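Local coordinates for tRNA dimethylallyltransferase (PDB 3D3Q), which probably catalyses the transfer of a dimethylallyl group from dimethylallyl diphosphate to adenine 37 of tRNAs that read codons beginning with uridine, at residues Lys90-Thr93 with Val98-Ile101. Residues are numbered along the deposited sequence; the frame is centred on the assembly and turned at random.
Sequences KDIT and VPII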
loop_
_atom_site.group_PDB
_atom_site.type_symbol
_atom_site.label_atom_id
_atom_site.label_comp_id
_atom_site.label_asym_id
_atom_site.label_seq_id
_atom_site.Cartn_x
_atom_site.Cartn_y
_atom_site.Cartn_z
ATOM N N LYS A 90 11.216 9.258 -14.752
ATOM C CA LYS A 90 11.605 9.682 -16.105
ATOM C C LYS A 90 13.049 9.284 -16.380
ATOM O O LYS A 90 13.361 8.741 -17.438
ATOM C CB LYS A 90 11.459 11.205 -16.285
ATOM C CG LYS A 90 10.107 11.690 -16.856
ATOM C CD LYS A 90 10.040 13.237 -17.058
ATOM C CE LYS A 90 10.066 14.020 -15.720
ATOM N NZ LYS A 90 10.064 15.515 -15.820
ATOM N N ASP A 91 13.932 9.554 -15.428
ATOM C CA ASP A 91 15.328 9.212 -15.603
ATOM C C ASP A 91 15.452 7.719 -15.888
ATOM O O ASP A 91 16.164 7.321 -16.797
ATOM C CB ASP A 91 16.114 9.577 -14.348
ATOM C CG ASP A 91 17.598 9.395 -14.526
ATOM O OD1 ASP A 91 18.186 10.146 -15.332
ATOM O OD2 ASP A 91 18.168 8.506 -13.866
ATOM N N ILE A 92 14.746 6.903 -15.109
ATOM C CA ILE A 92 14.755 5.445 -15.272
ATOM C C ILE A 92 14.305 5.029 -16.682
ATOM O O ILE A 92 15.015 4.293 -17.379
ATOM C CB ILE A 92 13.829 4.754 -14.214
ATOM C CG1 ILE A 92 14.385 4.990 -12.809
ATOM C CG2 ILE A 92 13.709 3.261 -14.486
ATOM C CD1 ILE A 92 13.543 4.401 -11.698
ATOM N N THR A 93 13.132 5.497 -17.103
ATOM C CA THR A 93 12.611 5.138 -18.420
ATOM C C THR A 93 13.551 5.612 -19.495
ATOM O O THR A 93 13.726 4.949 -20.512
ATOM C CB THR A 93 11.257 5.803 -18.733
ATOM O OG1 THR A 93 10.396 5.778 -17.582
ATOM C CG2 THR A 93 10.588 5.073 -19.885
ATOM N N VAL A 98 12.820 -0.275 -16.528
ATOM C CA VAL A 98 11.452 -0.324 -16.051
ATOM C C VAL A 98 11.294 0.242 -14.664
ATOM O O VAL A 98 11.687 -0.388 -13.677
ATOM C CB VAL A 98 10.930 -1.757 -16.026
ATOM C CG1 VAL A 98 9.503 -1.773 -15.507
ATOM C CG2 VAL A 98 11.012 -2.349 -17.410
ATOM N N PRO A 99 10.707 1.442 -14.563
ATOM C CA PRO A 99 10.496 2.087 -13.270
ATOM C C PRO A 99 9.491 1.288 -12.418
ATOM O O PRO A 99 8.353 1.034 -12.843
ATOM C CB PRO A 99 9.979 3.460 -13.662
ATOM C CG PRO A 99 9.188 3.157 -14.883
ATOM C CD PRO A 99 10.080 2.215 -15.644
ATOM N N ILE A 100 9.919 0.907 -11.210
ATOM C CA ILE A 100 9.099 0.115 -10.287
ATOM C C ILE A 100 9.072 0.782 -8.920
ATOM O O ILE A 100 10.119 1.094 -8.356
ATOM C CB ILE A 100 9.704 -1.296 -10.079
ATOM C CG1 ILE A 100 10.002 -1.954 -11.427
ATOM C CG2 ILE A 100 8.757 -2.147 -9.302
ATOM C CD1 ILE A 100 11.050 -3.031 -11.338
ATOM N N ILE A 101 7.881 1.006 -8.385
ATOM C CA ILE A 101 7.777 1.598 -7.063
ATOM C C ILE A 101 7.278 0.518 -6.099
ATOM O O ILE A 101 6.260 -0.130 -6.324
ATOM C CB ILE A 101 6.839 2.829 -7.045
ATOM C CG1 ILE A 101 5.489 2.467 -7.641
ATOM C CG2 ILE A 101 7.474 3.964 -7.825
ATOM C CD1 ILE A 101 4.564 3.643 -7.757
#
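Ile92 and Pro99 face each other across this contact and supply most of the surface it buries. Both side chains leave the backbone toward the other segment, and their CA atoms lie 5.8 Å apart, so the helix passes close to the strand here. Ile92 reaches over with its CG2 methyl, which lies over one face of the proline ring, displaced toward its N and CA, with Pro99 N at 3.5 Å and Pro99 CB at 3.8 Å. With CG2 anti to the backbone N and CG1 beside it (chi1 -65°), the methyl comes over the ring and CG1 carries CD1 alongside. Both branches thus pack on Pro99, CD1 more loosely, 4.1 Å from Pro99 CA, while CG2 also touches the preceding carbonyl carbon, Val98 C, at 3.9 Å.

Helix 78-94 and strand 98-102 belong to the parallel alpha/beta core of a P-loop NTPase-type fold, the helix running back along one face of the sheet before a short turn enters the strand. Strand 98-102 lies between 33-37 and 8-13; Pro99, lacking an N-H, takes part through its carbonyl oxygen in a backbone hydrogen bond with Ile10, and Ile92 extends its packing onto Glu34 and Ile36 of strand 33-37.

Thr93 touches the same face of the ring more lightly and obliquely, over the CG-CD side, its OG1 4.0 Å from Pro99 CG. This is van der Waals contact with ring carbons; the hydroxyl's polar partner is the carbonyl oxygen of Ile89, one turn earlier in the helix. No hydrogen bond joins the two segments.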